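Local coordinates for purine nucleoside phosphorylase (Schistosoma mansoni, PDB 5TBT) that catalyses the reversible phosphorolysis of purine nucleosides such as inosine and guanosine, releasing the free base and ribose 1-phosphate, and here binds cytidine, at the 4-amino-1-beta-D-ribofuranosyl-2(1H)-pyrimidinone site. Sequence-based numbering; all coordinates share one arbitrary frame. Chains: chain A/B, Purine nucleoside phosphorylase.

The 4-amino-1-beta-D-ribofuranosyl-2(1H)-pyrimidinone site. Residues chain A 35, 88, 90, 118-120, 202-203, 219-221, 259, 262; chain B 161. With CTN (4-amino-1-beta-D-ribofuranosyl-2(1H)-pyrimidinone), chain C.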
loop_
_atom_site.group_PDB
_atom_site.type_symbol
_atom_site.label_atom_id
_atom_site.label_comp_id
_atom_site.label_asym_id
_atom_site.label_seq_id
_atom_site.Cartn_x
_atom_site.Cartn_y
_atom_site.Cartn_z
ATOM N N SER A 35 3.366 6.565 -23.324
ATOM C CA SER A 35 4.535 6.032 -24.012
ATOM C C SER A 35 4.245 5.833 -25.493
ATOM O O SER A 35 3.280 5.157 -25.863
ATOM C CB SER A 35 4.955 4.712 -23.369
ATOM O OG SER A 35 5.241 4.889 -21.991
ATOM N N HIS A 88 6.847 8.979 -13.516
ATOM C CA HIS A 88 6.099 7.861 -12.961
ATOM C C HIS A 88 6.604 7.554 -11.557
ATOM O O HIS A 88 7.803 7.656 -11.284
ATOM C CB HIS A 88 6.229 6.622 -13.844
ATOM C CG HIS A 88 5.589 6.769 -15.188
ATOM N ND1 HIS A 88 6.308 6.750 -16.363
ATOM C CD2 HIS A 88 4.295 6.942 -15.543
ATOM C CE1 HIS A 88 5.484 6.901 -17.384
ATOM N NE2 HIS A 88 4.256 7.020 -16.914
ATOM N N TYR A 90 6.710 4.708 -9.980
ATOM C CA TYR A 90 7.519 3.503 -9.848
ATOM C C TYR A 90 9.001 3.789 -10.058
ATOM O O TYR A 90 9.839 2.959 -9.691
ATOM C CB TYR A 90 7.040 2.411 -10.819
ATOM C CG TYR A 90 7.047 2.784 -12.290
ATOM C CD1 TYR A 90 8.240 2.959 -12.983
ATOM C CD2 TYR A 90 5.858 2.920 -12.993
ATOM C CE1 TYR A 90 8.248 3.288 -14.322
ATOM C CE2 TYR A 90 5.857 3.245 -14.335
ATOM C CZ TYR A 90 7.053 3.427 -14.994
ATOM O OH TYR A 90 7.055 3.751 -16.330
ATOM N N LEU A 118 -0.997 4.049 -21.627
ATOM C CA LEU A 118 -1.129 2.662 -22.057
ATOM C C LEU A 118 -1.525 1.819 -20.854
ATOM O O LEU A 118 -1.044 2.049 -19.741
ATOM C CB LEU A 118 0.179 2.127 -22.647
ATOM C CG LEU A 118 0.465 2.261 -24.144
ATOM C CD1 LEU A 118 -0.486 1.408 -24.979
ATOM C CD2 LEU A 118 0.420 3.712 -24.587
ATOM N N ALA A 119 -2.399 0.842 -21.075
ATOM C CA ALA A 119 -2.922 0.088 -19.947
ATOM C C ALA A 119 -3.351 -1.302 -20.393
ATOM O O ALA A 119 -3.510 -1.581 -21.585
ATOM C CB ALA A 119 -4.086 0.827 -19.287
ATOM N N GLY A 120 -3.528 -2.176 -19.406
ATOM C CA GLY A 120 -3.999 -3.526 -19.653
ATOM C C GLY A 120 -5.506 -3.614 -19.489
ATOM O O GLY A 120 -6.093 -2.963 -18.631
ATOM N N TYR A 202 4.191 -5.825 -14.405
ATOM C CA TYR A 202 2.839 -5.900 -14.933
ATOM C C TYR A 202 1.942 -6.665 -13.967
ATOM O O TYR A 202 2.404 -7.459 -13.143
ATOM C CB TYR A 202 2.822 -6.576 -16.302
ATOM C CG TYR A 202 3.509 -5.783 -17.387
ATOM C CD1 TYR A 202 2.940 -4.624 -17.893
ATOM C CD2 TYR A 202 4.723 -6.203 -17.913
ATOM C CE1 TYR A 202 3.562 -3.899 -18.888
ATOM C CE2 TYR A 202 5.353 -5.487 -18.906
ATOM C CZ TYR A 202 4.770 -4.334 -19.389
ATOM O OH TYR A 202 5.393 -3.615 -20.383
ATOM N N GLU A 203 0.640 -6.410 -14.071
ATOM C CA GLU A 203 -0.322 -7.113 -13.236
ATOM C C GLU A 203 -0.201 -8.616 -13.452
ATOM O O GLU A 203 -0.175 -9.098 -14.590
ATOM C CB GLU A 203 -1.746 -6.636 -13.541
ATOM C CG GLU A 203 -2.231 -6.909 -14.958
ATOM C CD GLU A 203 -1.814 -5.843 -15.949
ATOM O OE1 GLU A 203 -1.053 -4.935 -15.563
ATOM O OE2 GLU A 203 -2.260 -5.912 -17.112
ATOM N N VAL A 219 -6.280 -1.463 -15.985
ATOM C CA VAL A 219 -5.242 -1.357 -14.963
ATOM C C VAL A 219 -3.978 -0.775 -15.588
ATOM O O VAL A 219 -3.569 -1.177 -16.684
ATOM C CB VAL A 219 -4.961 -2.725 -14.301
ATOM C CG1 VAL A 219 -4.612 -3.769 -15.349
ATOM C CG2 VAL A 219 -3.857 -2.598 -13.262
ATOM N N GLY A 220 -3.361 0.178 -14.883
ATOM C CA GLY A 220 -2.149 0.815 -15.356
ATOM C C GLY A 220 -1.356 1.400 -14.208
ATOM O O GLY A 220 -1.771 1.357 -13.047
ATOM N N MET A 221 -0.205 1.979 -14.556
ATOM C CA MET A 221 0.796 2.394 -13.581
ATOM C C MET A 221 0.945 3.907 -13.454
ATOM O O MET A 221 1.941 4.370 -12.885
ATOM C CB MET A 221 2.160 1.792 -13.931
ATOM C CG MET A 221 2.194 0.279 -14.047
ATOM S SD MET A 221 3.826 -0.309 -14.558
ATOM C CE MET A 221 3.456 -2.006 -14.994
ATOM N N HIS A 259 7.122 -4.765 -22.865
ATOM C CA HIS A 259 7.082 -3.369 -23.287
ATOM C C HIS A 259 7.238 -3.201 -24.792
ATOM O O HIS A 259 6.788 -2.186 -25.337
ATOM C CB HIS A 259 8.169 -2.574 -22.565
ATOM C CG HIS A 259 8.048 -1.092 -22.739
ATOM N ND1 HIS A 259 6.864 -0.415 -22.543
ATOM C CD2 HIS A 259 8.962 -0.155 -23.089
ATOM C CE1 HIS A 259 7.054 0.873 -22.766
ATOM N NE2 HIS A 259 8.319 1.057 -23.097
ATOM N N VAL A 262 3.822 -3.522 -26.100
ATOM C CA VAL A 262 3.062 -2.336 -25.713
ATOM C C VAL A 262 3.362 -1.182 -26.660
ATOM O O VAL A 262 2.454 -0.483 -27.125
ATOM C CB VAL A 262 3.371 -1.961 -24.253
ATOM C CG1 VAL A 262 2.818 -0.581 -23.930
ATOM C CG2 VAL A 262 2.796 -3.004 -23.307
ATOM N N PHE B 161 10.143 -3.246 -16.996
ATOM C CA PHE B 161 8.792 -3.763 -16.780
ATOM C C PHE B 161 8.793 -5.280 -16.912
ATOM O O PHE B 161 8.606 -5.814 -18.016
ATOM C CB PHE B 161 7.800 -3.147 -17.763
ATOM C CG PHE B 161 7.817 -1.650 -17.789
ATOM C CD1 PHE B 161 7.231 -0.914 -16.771
ATOM C CD2 PHE B 161 8.403 -0.977 -18.849
ATOM C CE1 PHE B 161 7.240 0.472 -16.805
ATOM C CE2 PHE B 161 8.416 0.403 -18.895
ATOM C CZ PHE B 161 7.835 1.132 -17.870
HETATM O "O5'" CTN C . 4.504 -1.061 -20.796
HETATM C "C5'" CTN C . 4.889 -0.191 -19.777
HETATM C "C4'" CTN C . 4.449 1.235 -20.065
HETATM O "O4'" CTN C . 3.099 1.290 -20.459
HETATM C "C1'" CTN C . 2.247 1.419 -19.345
HETATM N N1 CTN C . 1.541 0.171 -19.034
HETATM C C6 CTN C . 1.456 -0.775 -19.929
HETATM C C5 CTN C . 0.807 -1.937 -19.667
HETATM C C4 CTN C . 0.233 -2.140 -18.448
HETATM N N3 CTN C . 0.291 -1.186 -17.535
HETATM C C2 CTN C . 0.924 -0.005 -17.801
HETATM O O2 CTN C . 0.997 0.892 -16.962
HETATM N N4 CTN C . -0.398 -3.297 -18.249
HETATM C "C2'" CTN C . 3.159 1.846 -18.217
HETATM O "O2'" CTN C . 2.616 2.979 -17.580
HETATM C "C3'" CTN C . 4.518 2.044 -18.795
HETATM O "O3'" CTN C . 4.792 3.393 -19.100
HETATM O O HOH W 1 -0.390 -2.377 -14.607
HETATM O O HOH W 2 -0.989 3.454 -17.458
#
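Cytidine (CTN) lies in the nucleoside pocket of a trimeric-type purine nucleoside phosphorylase, almost wholly buried and closed at the ribose by B:Phe161 of the neighbouring subunit. A:Tyr202 is the side chain to follow. Its CG sits beside the backbone N (chi1 -67°), which leads the ring from CB toward the nucleoside. CD1 faces the exocyclic amine N4 and C4, and CE1 of A:Tyr202 reaches C5 of CTN at 3.5 Å, so this edge of the phenol meets the face of the pyrimidine with the planes 64° apart. On the opposite edge CE2 packs on CB and the backbone O of B:Phe161. At the tip, OH of A:Tyr202 hydrogen-bonds O5', the ribose 5'-hydroxyl of CTN, at 2.7 Å, in the plane of the ring. ND1 of A:His259 also hydrogen-bonds O5' of CTN at 3.0 Å, and the methyls of A:Val262 pack against it. C5' of CTN stands over the centre of the B:Phe161 ring, 3.5 Å from its centroid, as a CH-pi contact; A:Tyr90 crosses this phenyl at about a right angle. At the base, N4 of CTN donates to OE1 of A:Glu203 at 3.2 Å, and OE1 accepts with its syn lone pair. CG in the crowded position between backbone N and carbonyl carbon (chi1 63°), with the bend at chi2, brings that carboxylate to the amine, and water 1 joins OE1 to the ring nitrogen N3. The carbonyl O2 takes a weak bond from the backbone N of A:Met221, and water 2 links it to A:Leu118 O.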